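Superoxide dismutase [Cu-Zn] (Bacteroidetes bacterium GWA2_30_7, PDB 7B4O) probably catalyses the dismutation of superoxide to oxygen and hydrogen peroxide, at a copper-zinc type site that holds zinc in both metal positions here. Local coordinates at residues A[5-9]-A[111-115]; A[34-40]-A[101-107]; A[75-79]-A[130-136]; A[122-128]-A[140-146]. All blocks are in the same frame, centred on the assembly; numbering follows the deposited sequence.

How the interactions relate
From the N terminus, residues 5-9 open the long loop that interaction 1 closes at 111-115, and interaction 2, pairing 34-40 with 101-107, opens and closes within it. Residues 75-79 wait until 130-136 for their partner, so interaction 3 crosses each of the other three. Interaction 4 is the shortest closure, 122-128 with 140-146, and follows interactions 1 and 2 in series. Interactions 1, 2 and 4 all reach the barrel sheet: Phe112 packs on Val34, joining interactions 1 and 2, and Leu40 meets Val125 between interactions 2 and 4. Interaction 3 joins two loops beside the active-site metals, with His77 binding one of them, and touches interaction 4 where Asp130 lies against Ala140.

Interaction 1. Residues A[5-9]-A[111-115]; sequences KTQKA and VFEGE. With ZN (zinc ion), chain H.
Thr6 and Phe112 bring the two backbones nearest, with 6.2 Å between their CA atoms and no direct backbone hydrogen bond. The N-terminal residues leading into strand 8-15 of the Greek-key beta-barrel, and its first residues, meet the loop from strand 101-107 to strand 122-126. The Phe112 side chain carries most of the contact. With CG beside its backbone N (chi1 -55°), the ring is directed at the incoming chain, and Thr6 O lies near the ring plane at the edge, 3.4 Å from Phe112 CD2. Ala9 CB approaches obliquely, 3.8 Å from Phe112 CE1, while the methyl of Thr6 sits against the other end of the side chain, CG2 to Phe112 CB 3.9 Å. Phe27 and Ile119 touch both Phe112 and Ala9, and Ile118 touches Phe112, so the phenylalanine is part of an apolar patch at the rim of the barrel. Polar links flank it. One water joins Thr6 OG1 to the backbone, donating to Phe112 O, and Lys5 bends at chi3 toward Glu113 to make a salt bridge, Lys5 NZ to Glu113 OE1 3.5 Å, whose hydrogen bond is weak. Beyond Gly114, Glu115 OE1 binds a further zinc ion at 2.0 Å.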
loop_
_atom_site.group_PDB
_atom_site.type_symbol
_atom_site.label_atom_id
_atom_site.label_comp_id
_atom_site.label_asym_id
_atom_site.label_seq_id
_atom_site.Cartn_x
_atom_site.Cartn_y
_atom_site.Cartn_z
ATOM N N LYS A 5 7.096 13.978 -11.493
ATOM C CA LYS A 5 6.309 14.156 -10.245
ATOM C C LYS A 5 5.087 13.233 -10.272
ATOM O O LYS A 5 4.425 13.138 -11.309
ATOM C CB LYS A 5 5.907 15.622 -10.062
ATOM C CG LYS A 5 7.063 16.510 -9.618
ATOM C CD LYS A 5 6.719 17.971 -9.429
ATOM C CE LYS A 5 5.544 18.202 -8.498
ATOM N NZ LYS A 5 5.488 19.599 -8.006
ATOM N N THR A 6 4.806 12.588 -9.155
ATOM C CA THR A 6 3.598 11.741 -8.972
ATOM C C THR A 6 2.347 12.586 -9.250
ATOM O O THR A 6 2.206 13.661 -8.618
ATOM C CB THR A 6 3.566 11.126 -7.570
ATOM O OG1 THR A 6 4.766 10.375 -7.404
ATOM C CG2 THR A 6 2.342 10.271 -7.337
ATOM N N GLN A 7 1.500 12.134 -10.179
ATOM C CA GLN A 7 0.235 12.797 -10.586
ATOM C C GLN A 7 -0.962 11.976 -10.107
ATOM O O GLN A 7 -2.089 12.489 -10.156
ATOM C CB GLN A 7 0.136 12.901 -12.110
ATOM C CG GLN A 7 1.234 13.724 -12.758
ATOM C CD GLN A 7 1.253 15.143 -12.244
ATOM O OE1 GLN A 7 2.237 15.584 -11.652
ATOM N NE2 GLN A 7 0.154 15.856 -12.443
ATOM N N LYS A 8 -0.734 10.726 -9.708
ATOM C CA LYS A 8 -1.824 9.779 -9.398
ATOM C C LYS A 8 -1.381 8.863 -8.263
ATOM O O LYS A 8 -0.228 8.398 -8.261
ATOM C CB LYS A 8 -2.192 8.962 -10.639
ATOM C CG LYS A 8 -3.317 7.963 -10.440
ATOM C CD LYS A 8 -3.749 7.321 -11.731
ATOM C CE LYS A 8 -4.642 6.121 -11.506
ATOM N NZ LYS A 8 -4.970 5.436 -12.776
ATOM N N ALA A 9 -2.288 8.609 -7.329
ATOM C CA ALA A 9 -2.080 7.611 -6.265
ATOM C C ALA A 9 -3.256 6.651 -6.295
ATOM O O ALA A 9 -4.360 7.051 -6.689
ATOM C CB ALA A 9 -1.929 8.261 -4.915
ATOM N N VAL A 111 -1.584 16.083 -0.884
ATOM C CA VAL A 111 -0.499 16.183 -1.907
ATOM C C VAL A 111 0.254 14.851 -1.969
ATOM O O VAL A 111 0.019 13.992 -1.093
ATOM C CB VAL A 111 0.453 17.356 -1.613
ATOM C CG1 VAL A 111 -0.272 18.695 -1.656
ATOM C CG2 VAL A 111 1.157 17.188 -0.281
ATOM N N PHE A 112 1.133 14.695 -2.961
ATOM C CA PHE A 112 1.880 13.440 -3.228
ATOM C C PHE A 112 3.378 13.605 -2.959
ATOM O O PHE A 112 4.135 12.668 -3.266
ATOM C CB PHE A 112 1.665 12.980 -4.669
ATOM C CG PHE A 112 0.219 12.811 -5.072
ATOM C CD1 PHE A 112 -0.692 12.181 -4.239
ATOM C CD2 PHE A 112 -0.232 13.280 -6.294
ATOM C CE1 PHE A 112 -2.020 12.045 -4.615
ATOM C CE2 PHE A 112 -1.559 13.130 -6.668
ATOM C CZ PHE A 112 -2.453 12.516 -5.831
ATOM N N GLU A 113 3.811 14.744 -2.421
ATOM C CA GLU A 113 5.256 14.987 -2.150
ATOM C C GLU A 113 5.388 15.824 -0.878
ATOM O O GLU A 113 4.418 16.511 -0.541
ATOM C CB GLU A 113 5.933 15.636 -3.357
ATOM C CG GLU A 113 5.327 16.960 -3.770
ATOM C CD GLU A 113 6.172 17.733 -4.774
ATOM O OE1 GLU A 113 6.252 18.978 -4.660
ATOM O OE2 GLU A 113 6.766 17.082 -5.658
ATOM N N GLY A 114 6.539 15.724 -0.205
ATOM C CA GLY A 114 6.871 16.500 0.999
ATOM C C GLY A 114 6.195 15.954 2.245
ATOM O O GLY A 114 5.705 14.805 2.202
ATOM N N GLU A 115 6.149 16.772 3.304
ATOM C CA GLU A 115 5.724 16.389 4.682
ATOM C C GLU A 115 4.249 15.969 4.713
ATOM O O GLU A 115 3.908 15.100 5.532
ATOM C CB GLU A 115 5.951 17.552 5.651
ATOM C CG GLU A 115 7.422 17.873 5.860
ATOM C CD GLU A 115 7.715 19.055 6.775
ATOM O OE1 GLU A 115 6.776 19.531 7.455
ATOM O OE2 GLU A 115 8.885 19.498 6.805
HETATM ZN ZN ZN H . 5.588 18.571 8.785
HETATM O O HOH W 1 5.277 10.744 -4.876
#

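Interaction 2. Residues A[34-40]-A[101-107]; sequences VKVVADL and AHLEYID. With ZN (zinc ion), chain G.
At the edge of the His102 ring lies the Asp39 carboxylate, whose OD1 accepts from His102 ND1 at 2.8 Å, while Val37 CG1 and Ala38 O come to the ring obliquely. The planes are 28° apart and OD1 is met on its syn side, 32° out of the carboxylate plane; this bond and the zinc at NE2 together hold the ring's rotation. Glu104 is the second ligand from this chain: OE2 lies 2.2 Å from the zinc and His102 NE2 2.0 Å. Glu104 OE1 forms a salt bridge with Lys35 NZ at 3.5 Å. On the other sheet face, the Tyr105 ring runs alongside Val36, with CE1 3.8 Å from Val36 CB, and its hydroxyl donates to the anti lone pair of Asp107 OD2 at 2.7 Å. A phenylalanine in place of Tyr105 would keep the ring but lack the hydroxyl, and would probably leave Asp107 OD2 more dependent on Arg85. The backbones alternate hydrogen-bonded and non-hydrogen-bonded pairs from Val34-Asp107 to Leu40-Ala101. This regular antiparallel pairing in a Greek-key barrel turns Val34, Val36, Ala38, Leu40, Ala101 and Leu103 toward the interior, with an accessory zinc site on the face of His102 and Glu104.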
loop_
_atom_site.group_PDB
_atom_site.type_symbol
_atom_site.label_atom_id
_atom_site.label_comp_id
_atom_site.label_asym_id
_atom_site.label_seq_id
_atom_site.Cartn_x
_atom_site.Cartn_y
_atom_site.Cartn_z
ATOM N N VAL A 34 -6.846 17.852 -5.703
ATOM C CA VAL A 34 -6.723 16.387 -5.949
ATOM C C VAL A 34 -8.130 15.790 -6.000
ATOM O O VAL A 34 -8.885 15.943 -5.035
ATOM C CB VAL A 34 -5.826 15.694 -4.910
ATOM C CG1 VAL A 34 -5.925 14.168 -5.002
ATOM C CG2 VAL A 34 -4.388 16.162 -5.049
ATOM N N LYS A 35 -8.458 15.154 -7.117
ATOM C CA LYS A 35 -9.744 14.449 -7.286
ATOM C C LYS A 35 -9.650 13.095 -6.585
ATOM O O LYS A 35 -8.804 12.252 -6.979
ATOM C CB LYS A 35 -10.089 14.284 -8.767
ATOM C CG LYS A 35 -11.433 13.618 -9.025
ATOM C CD LYS A 35 -11.678 13.404 -10.495
ATOM C CE LYS A 35 -13.011 12.770 -10.798
ATOM N NZ LYS A 35 -13.257 12.743 -12.257
ATOM N N VAL A 36 -10.501 12.904 -5.590
ATOM C CA VAL A 36 -10.633 11.621 -4.846
ATOM C C VAL A 36 -11.811 10.878 -5.457
ATOM O O VAL A 36 -12.898 11.466 -5.524
ATOM C CB VAL A 36 -10.847 11.866 -3.344
ATOM C CG1 VAL A 36 -10.960 10.562 -2.571
ATOM C CG2 VAL A 36 -9.734 12.748 -2.795
ATOM N N VAL A 37 -11.572 9.661 -5.932
ATOM C CA VAL A 37 -12.640 8.785 -6.480
ATOM C C VAL A 37 -12.564 7.448 -5.757
ATOM O O VAL A 37 -11.532 6.771 -5.859
ATOM C CB VAL A 37 -12.526 8.589 -8.001
ATOM C CG1 VAL A 37 -13.628 7.658 -8.500
ATOM C CG2 VAL A 37 -12.570 9.909 -8.733
ATOM N N ALA A 38 -13.642 7.067 -5.087
ATOM C CA ALA A 38 -13.721 5.804 -4.332
ATOM C C ALA A 38 -14.871 4.981 -4.892
ATOM O O ALA A 38 -15.967 5.525 -5.106
ATOM C CB ALA A 38 -13.899 6.059 -2.866
ATOM N N ASP A 39 -14.600 3.697 -5.114
ATOM C CA ASP A 39 -15.613 2.711 -5.546
ATOM C C ASP A 39 -15.440 1.485 -4.664
ATOM O O ASP A 39 -14.467 0.735 -4.880
ATOM C CB ASP A 39 -15.475 2.397 -7.027
ATOM C CG ASP A 39 -15.876 3.588 -7.865
ATOM O OD1 ASP A 39 -17.089 3.888 -7.906
ATOM O OD2 ASP A 39 -14.975 4.227 -8.409
ATOM N N LEU A 40 -16.328 1.331 -3.682
ATOM C CA LEU A 40 -16.240 0.247 -2.675
ATOM C C LEU A 40 -17.491 -0.622 -2.750
ATOM O O LEU A 40 -18.536 -0.180 -3.262
ATOM C CB LEU A 40 -16.118 0.843 -1.269
ATOM C CG LEU A 40 -15.133 1.996 -1.088
ATOM C CD1 LEU A 40 -15.078 2.398 0.381
ATOM C CD2 LEU A 40 -13.733 1.674 -1.607
ATOM N N ALA A 101 -20.670 1.678 -2.741
ATOM C CA ALA A 101 -20.351 3.042 -2.285
ATOM C C ALA A 101 -19.475 3.721 -3.331
ATOM O O ALA A 101 -18.415 3.180 -3.684
ATOM C CB ALA A 101 -19.688 2.992 -0.931
ATOM N N HIS A 102 -19.921 4.890 -3.776
ATOM C CA HIS A 102 -19.188 5.767 -4.710
ATOM C C HIS A 102 -18.997 7.120 -4.036
ATOM O O HIS A 102 -19.969 7.667 -3.475
ATOM C CB HIS A 102 -19.924 5.865 -6.045
ATOM C CG HIS A 102 -19.295 6.797 -7.015
ATOM N ND1 HIS A 102 -18.131 6.496 -7.714
ATOM C CD2 HIS A 102 -19.669 8.024 -7.424
ATOM C CE1 HIS A 102 -17.834 7.511 -8.505
ATOM N NE2 HIS A 102 -18.763 8.444 -8.349
ATOM N N LEU A 103 -17.792 7.652 -4.124
ATOM C CA LEU A 103 -17.503 9.030 -3.658
ATOM C C LEU A 103 -16.569 9.685 -4.663
ATOM O O LEU A 103 -15.637 9.024 -5.135
ATOM C CB LEU A 103 -16.869 8.986 -2.265
ATOM C CG LEU A 103 -16.396 10.329 -1.708
ATOM C CD1 LEU A 103 -17.558 11.297 -1.541
ATOM C CD2 LEU A 103 -15.656 10.139 -0.403
ATOM N N GLU A 104 -16.864 10.936 -4.993
ATOM C CA GLU A 104 -16.004 11.797 -5.831
ATOM C C GLU A 104 -16.035 13.195 -5.231
ATOM O O GLU A 104 -17.124 13.737 -5.053
ATOM C CB GLU A 104 -16.552 11.772 -7.255
ATOM C CG GLU A 104 -15.699 12.417 -8.295
ATOM C CD GLU A 104 -16.366 12.281 -9.656
ATOM O OE1 GLU A 104 -16.193 13.219 -10.445
ATOM O OE2 GLU A 104 -17.090 11.248 -9.906
ATOM N N TYR A 105 -14.876 13.760 -4.934
ATOM C CA TYR A 105 -14.800 15.184 -4.523
ATOM C C TYR A 105 -13.370 15.661 -4.755
ATOM O O TYR A 105 -12.452 14.837 -4.942
ATOM C CB TYR A 105 -15.279 15.388 -3.081
ATOM C CG TYR A 105 -14.229 15.138 -2.035
ATOM C CD1 TYR A 105 -13.896 13.857 -1.639
ATOM C CD2 TYR A 105 -13.540 16.195 -1.460
ATOM C CE1 TYR A 105 -12.912 13.631 -0.693
ATOM C CE2 TYR A 105 -12.562 15.987 -0.505
ATOM C CZ TYR A 105 -12.248 14.700 -0.119
ATOM O OH TYR A 105 -11.284 14.465 0.810
ATOM N N ILE A 106 -13.213 16.979 -4.744
ATOM C CA ILE A 106 -11.910 17.663 -4.926
ATOM C C ILE A 106 -11.400 18.084 -3.550
ATOM O O ILE A 106 -12.059 18.917 -2.880
ATOM C CB ILE A 106 -12.059 18.872 -5.864
ATOM C CG1 ILE A 106 -12.649 18.479 -7.221
ATOM C CG2 ILE A 106 -10.725 19.579 -5.996
ATOM C CD1 ILE A 106 -11.870 17.411 -7.951
ATOM N N ASP A 107 -10.260 17.532 -3.164
ATOM C CA ASP A 107 -9.575 17.850 -1.895
ATOM C C ASP A 107 -8.457 18.846 -2.195
ATOM O O ASP A 107 -7.673 18.615 -3.108
ATOM C CB ASP A 107 -9.073 16.574 -1.228
ATOM C CG ASP A 107 -8.661 16.824 0.204
ATOM O OD1 ASP A 107 -7.608 17.453 0.407
ATOM O OD2 ASP A 107 -9.384 16.393 1.089
HETATM ZN ZN ZN G . -18.939 10.088 -9.481
#

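Interaction 3. Residues A[75-79]-A[130-136]; sequences KSHGA and DDLKTQP. With ZN (zinc ion), chain F.
His77 and Asp130 approach each other from opposite directions and meet edge on, imidazole and carboxylate planes 25° apart. His77 NE2 donates an almost straight bond (171°) to Asp130 OD1 at 2.8 Å, and the acceptor lies close to the ring plane. The ring spans the gap between the loops because chi1 of -179° puts CG anti to the backbone N, and ND1 at its other side binds zinc at 2.1 Å, beside His69, His86 and Asp89. Asp130 OD1 has a second grip: Leu132 N donates from above the carboxylate plane at 2.8 Å, closing an Asx turn that steadies the acid. Its OD2 accepts from His51 and from a water that also donates to Gly78 O. The Gln135 side chain, bent at chi2, turns its amide toward the backbone of the same histidine. OE1 receives His77 N at 2.8 Å in the carbonyl plane, on a lone pair, and NE2 donates to His77 O at 2.9 Å, so both backbone polar atoms of His77 are held by one side chain. NE2 also reaches Lys133 O. Farther along, Ala79 CB rests on Leu132 CD1 at 3.9 Å. An aspartate joining a zinc ligand to His51, a ligand of the neighbouring metal, is the second-shell bridge of copper-zinc superoxide dismutases, set between the zinc loop and the later loop that borders the active site.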
loop_
_atom_site.group_PDB
_atom_site.type_symbol
_atom_site.label_atom_id
_atom_site.label_comp_id
_atom_site.label_asym_id
_atom_site.label_seq_id
_atom_site.Cartn_x
_atom_site.Cartn_y
_atom_site.Cartn_z
ATOM N N LYS A 75 -3.407 19.425 13.838
ATOM C CA LYS A 75 -4.683 20.164 13.893
ATOM C C LYS A 75 -5.772 19.253 14.465
ATOM O O LYS A 75 -5.490 18.080 14.778
ATOM C CB LYS A 75 -4.984 20.733 12.504
ATOM C CG LYS A 75 -4.071 21.917 12.171
ATOM C CD LYS A 75 -4.306 22.570 10.833
ATOM C CE LYS A 75 -5.672 23.200 10.686
ATOM N NZ LYS A 75 -5.854 24.350 11.597
ATOM N N SER A 76 -6.953 19.826 14.665
ATOM C CA SER A 76 -8.146 19.141 15.216
ATOM C C SER A 76 -8.830 18.345 14.110
ATOM O O SER A 76 -8.638 18.657 12.945
ATOM C CB SER A 76 -9.092 20.127 15.835
ATOM O OG SER A 76 -8.468 20.779 16.916
ATOM N N HIS A 77 -9.636 17.362 14.496
ATOM C CA HIS A 77 -10.464 16.561 13.565
ATOM C C HIS A 77 -11.601 17.432 13.033
ATOM O O HIS A 77 -12.225 18.160 13.832
ATOM C CB HIS A 77 -11.016 15.334 14.268
ATOM C CG HIS A 77 -11.837 14.485 13.362
ATOM N ND1 HIS A 77 -11.288 13.704 12.352
ATOM C CD2 HIS A 77 -13.179 14.363 13.248
ATOM C CE1 HIS A 77 -12.269 13.109 11.701
ATOM N NE2 HIS A 77 -13.428 13.488 12.226
ATOM N N GLY A 78 -11.917 17.321 11.748
ATOM C CA GLY A 78 -13.081 18.012 11.175
ATOM C C GLY A 78 -13.543 17.393 9.879
ATOM O O GLY A 78 -13.177 16.231 9.600
ATOM N N ALA A 79 -14.328 18.157 9.129
ATOM C CA ALA A 79 -14.885 17.784 7.813
ATOM C C ALA A 79 -13.903 18.185 6.723
ATOM O O ALA A 79 -13.102 19.098 6.909
ATOM C CB ALA A 79 -16.224 18.444 7.624
ATOM N N ASP A 130 -18.581 9.227 10.488
ATOM C CA ASP A 130 -17.729 10.269 11.099
ATOM C C ASP A 130 -18.635 11.466 11.383
ATOM O O ASP A 130 -19.194 12.007 10.414
ATOM C CB ASP A 130 -16.582 10.602 10.150
ATOM C CG ASP A 130 -15.628 11.699 10.599
ATOM O OD1 ASP A 130 -15.946 12.428 11.565
ATOM O OD2 ASP A 130 -14.580 11.827 9.964
ATOM N N ASP A 131 -18.775 11.863 12.653
ATOM C CA ASP A 131 -19.703 12.970 13.017
ATOM C C ASP A 131 -19.063 14.331 12.704
ATOM O O ASP A 131 -19.760 15.335 12.880
ATOM C CB ASP A 131 -20.187 12.860 14.465
ATOM C CG ASP A 131 -19.135 13.086 15.530
ATOM O OD1 ASP A 131 -18.096 13.705 15.223
ATOM O OD2 ASP A 131 -19.378 12.654 16.672
ATOM N N LEU A 132 -17.801 14.348 12.255
ATOM C CA LEU A 132 -17.073 15.552 11.759
ATOM C C LEU A 132 -16.780 16.547 12.894
ATOM O O LEU A 132 -16.290 17.649 12.584
ATOM C CB LEU A 132 -17.893 16.226 10.649
ATOM C CG LEU A 132 -18.390 15.318 9.527
ATOM C CD1 LEU A 132 -19.217 16.094 8.517
ATOM C CD2 LEU A 132 -17.235 14.617 8.848
ATOM N N LYS A 133 -17.007 16.175 14.153
ATOM C CA LYS A 133 -16.950 17.131 15.290
ATOM C C LYS A 133 -16.244 16.539 16.501
ATOM O O LYS A 133 -15.470 17.288 17.133
ATOM C CB LYS A 133 -18.357 17.593 15.679
ATOM C CG LYS A 133 -19.090 18.384 14.604
ATOM C CD LYS A 133 -18.438 19.695 14.246
ATOM C CE LYS A 133 -19.242 20.518 13.261
ATOM N NZ LYS A 133 -18.498 21.731 12.843
ATOM N N THR A 134 -16.535 15.291 16.869
ATOM C CA THR A 134 -15.980 14.667 18.095
ATOM C C THR A 134 -14.467 14.508 17.917
ATOM O O THR A 134 -14.045 13.987 16.864
ATOM C CB THR A 134 -16.666 13.338 18.432
ATOM O OG1 THR A 134 -18.070 13.576 18.567
ATOM C CG2 THR A 134 -16.130 12.735 19.712
ATOM N N GLN A 135 -13.694 14.948 18.912
ATOM C CA GLN A 135 -12.222 14.851 18.899
ATOM C C GLN A 135 -11.821 13.541 19.560
ATOM O O GLN A 135 -12.469 13.118 20.516
ATOM C CB GLN A 135 -11.606 16.056 19.609
ATOM C CG GLN A 135 -12.000 17.378 18.985
ATOM C CD GLN A 135 -11.590 17.459 17.539
ATOM O OE1 GLN A 135 -10.440 17.206 17.194
ATOM N NE2 GLN A 135 -12.536 17.805 16.685
ATOM N N PRO A 136 -10.732 12.880 19.107
ATOM C CA PRO A 136 -9.960 13.290 17.930
ATOM C C PRO A 136 -10.253 12.555 16.607
ATOM O O PRO A 136 -9.526 12.778 15.648
ATOM C CB PRO A 136 -8.542 12.933 18.386
ATOM C CG PRO A 136 -8.731 11.644 19.161
ATOM C CD PRO A 136 -10.088 11.775 19.821
HETATM ZN ZN ZN F . -9.365 13.315 11.712
HETATM O O HOH W 2 -13.571 13.713 8.208
#

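Interaction 4. Residues A[122-128]-A[140-146]; sequences SMIVHKN and AGARVAC. With ZN (zinc ion), chain E.
Val125 faces both Val144 and Ala145, a classic beta bulge in the antiparallel pairing of strands 122-126 and 143-151 of the Greek-key barrel. The backbone bonds reflect it: Val125 O accepts from Val144 N at 2.8 Å and weakly from Ala145 N, while Val125 N donates to Ala145 O at 3.1 Å. Past the strand, loop backbone bonds follow, Lys127 N giving to Ala142 O and Asn128 N to Ala140 O.

Among the polar side-chain contacts, His126 ND1 donates to Gly141 O at 2.9 Å from well above the carbonyl plane (45° out), with a weak second bond to Ala142 O. Together with the zinc bond at NE2, 1.9 Å long and made alongside His51 and His53, the ND1 bond to Gly141 O helps fix the ring. Arg143 NH1 is hydrogen-bonded to Gly63 O and Gly67 O; as in related enzymes, an arginine beside this metal probably helps guide superoxide.

In the apolar contacts the His126 ring is sandwiched. Ala140 CB makes a CH-pi contact over one face, 3.9 Å from the ring centroid, and Ile124 CG2 lies above the opposite face, offset toward the rim. That same methyl packs on Arg143 CG at 3.7 Å. An alanine in place of Ile124 would probably open a gap beside that face of His126 and leave the Arg143 aliphatic chain less firmly placed. Ile124 CG1, set beside the backbone N by chi1 of -67°, carries CD1 toward the disulfide that Cys146 forms with Cys58, CD1 standing 3.6 Å from Cys146 SG.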
loop_
_atom_site.group_PDB
_atom_site.type_symbol
_atom_site.label_atom_id
_atom_site.label_comp_id
_atom_site.label_asym_id
_atom_site.label_seq_id
_atom_site.Cartn_x
_atom_site.Cartn_y
_atom_site.Cartn_z
ATOM N N SER A 122 -2.213 5.052 4.967
ATOM C CA SER A 122 -3.317 4.088 4.808
ATOM C C SER A 122 -4.640 4.811 4.580
ATOM O O SER A 122 -4.846 5.904 5.087
ATOM C CB SER A 122 -3.417 3.180 5.992
ATOM O OG SER A 122 -3.468 3.927 7.199
ATOM N N MET A 123 -5.541 4.142 3.876
ATOM C CA MET A 123 -6.980 4.456 3.909
ATOM C C MET A 123 -7.617 3.509 4.914
ATOM O O MET A 123 -7.314 2.294 4.884
ATOM C CB MET A 123 -7.634 4.299 2.535
ATOM C CG MET A 123 -7.263 5.388 1.529
ATOM S SD MET A 123 -7.776 7.030 2.085
ATOM C CE MET A 123 -9.503 6.754 2.457
ATOM N N ILE A 124 -8.456 4.053 5.778
ATOM C CA ILE A 124 -9.305 3.275 6.711
ATOM C C ILE A 124 -10.750 3.654 6.423
ATOM O O ILE A 124 -11.070 4.834 6.359
ATOM C CB ILE A 124 -8.926 3.530 8.179
ATOM C CG1 ILE A 124 -7.541 2.984 8.519
ATOM C CG2 ILE A 124 -9.984 2.949 9.102
ATOM C CD1 ILE A 124 -7.451 1.447 8.498
ATOM N N VAL A 125 -11.594 2.636 6.254
ATOM C CA VAL A 125 -13.062 2.823 6.210
ATOM C C VAL A 125 -13.602 2.333 7.547
ATOM O O VAL A 125 -13.159 1.293 8.036
ATOM C CB VAL A 125 -13.700 2.118 5.003
ATOM C CG1 VAL A 125 -15.198 2.362 4.957
ATOM C CG2 VAL A 125 -13.028 2.547 3.708
ATOM N N HIS A 126 -14.508 3.101 8.129
ATOM C CA HIS A 126 -15.059 2.834 9.474
ATOM C C HIS A 126 -16.454 2.217 9.398
ATOM O O HIS A 126 -17.153 2.352 8.392
ATOM C CB HIS A 126 -15.057 4.116 10.302
ATOM C CG HIS A 126 -13.698 4.553 10.734
ATOM N ND1 HIS A 126 -13.106 4.060 11.870
ATOM C CD2 HIS A 126 -12.823 5.452 10.202
ATOM C CE1 HIS A 126 -11.909 4.626 12.016
ATOM N NE2 HIS A 126 -11.713 5.494 11.014
ATOM N N LYS A 127 -16.833 1.559 10.485
ATOM C CA LYS A 127 -18.150 0.900 10.626
ATOM C C LYS A 127 -19.254 1.957 10.656
ATOM O O LYS A 127 -20.297 1.741 10.038
ATOM C CB LYS A 127 -18.170 0.042 11.889
ATOM C CG LYS A 127 -19.485 -0.686 12.124
ATOM C CD LYS A 127 -19.509 -1.535 13.361
ATOM C CE LYS A 127 -20.906 -2.026 13.694
ATOM N NZ LYS A 127 -21.683 -2.388 12.483
ATOM N N ASN A 128 -19.024 3.063 11.367
ATOM C CA ASN A 128 -20.059 4.095 11.592
ATOM C C ASN A 128 -19.657 5.410 10.916
ATOM O O ASN A 128 -18.550 5.535 10.373
ATOM C CB ASN A 128 -20.309 4.284 13.084
ATOM C CG ASN A 128 -20.750 2.990 13.734
ATOM O OD1 ASN A 128 -21.537 2.219 13.158
ATOM N ND2 ASN A 128 -20.206 2.713 14.904
ATOM N N ALA A 140 -16.188 7.349 14.675
ATOM C CA ALA A 140 -16.630 6.519 13.538
ATOM C C ALA A 140 -16.540 5.029 13.884
ATOM O O ALA A 140 -16.916 4.202 13.040
ATOM C CB ALA A 140 -15.826 6.859 12.304
ATOM N N GLY A 141 -16.049 4.678 15.065
ATOM C CA GLY A 141 -16.057 3.288 15.539
ATOM C C GLY A 141 -15.048 2.421 14.805
ATOM O O GLY A 141 -13.987 2.928 14.385
ATOM N N ALA A 142 -15.377 1.140 14.663
ATOM C CA ALA A 142 -14.418 0.093 14.258
ATOM C C ALA A 142 -13.931 0.334 12.824
ATOM O O ALA A 142 -14.579 1.076 12.036
ATOM C CB ALA A 142 -15.049 -1.262 14.402
ATOM N N ARG A 143 -12.813 -0.299 12.501
ATOM C CA ARG A 143 -12.183 -0.221 11.166
ATOM C C ARG A 143 -12.630 -1.448 10.378
ATOM O O ARG A 143 -12.365 -2.573 10.847
ATOM C CB ARG A 143 -10.671 -0.165 11.343
ATOM C CG ARG A 143 -10.230 0.968 12.248
ATOM C CD ARG A 143 -8.744 0.987 12.554
ATOM N NE ARG A 143 -8.503 2.099 13.466
ATOM C CZ ARG A 143 -7.359 2.751 13.596
ATOM N NH1 ARG A 143 -6.289 2.414 12.901
ATOM N NH2 ARG A 143 -7.296 3.755 14.452
ATOM N N VAL A 144 -13.307 -1.234 9.258
ATOM C CA VAL A 144 -13.884 -2.350 8.461
ATOM C C VAL A 144 -12.981 -2.671 7.281
ATOM O O VAL A 144 -13.144 -3.751 6.689
ATOM C CB VAL A 144 -15.331 -2.062 8.013
ATOM C CG1 VAL A 144 -16.224 -1.806 9.209
ATOM C CG2 VAL A 144 -15.462 -0.952 7.001
ATOM N N ALA A 145 -12.077 -1.772 6.900
ATOM C CA ALA A 145 -11.198 -2.009 5.736
ATOM C C ALA A 145 -9.960 -1.134 5.833
ATOM O O ALA A 145 -10.024 -0.069 6.473
ATOM C CB ALA A 145 -11.940 -1.793 4.449
ATOM N N CYS A 146 -8.869 -1.586 5.239
ATOM C CA CYS A 146 -7.551 -0.924 5.312
ATOM C C CYS A 146 -6.882 -1.106 3.953
ATOM O O CYS A 146 -6.948 -2.212 3.373
ATOM C CB CYS A 146 -6.697 -1.520 6.427
ATOM S SG CYS A 146 -5.138 -0.660 6.753
HETATM ZN ZN ZN E . -10.360 6.892 10.928
#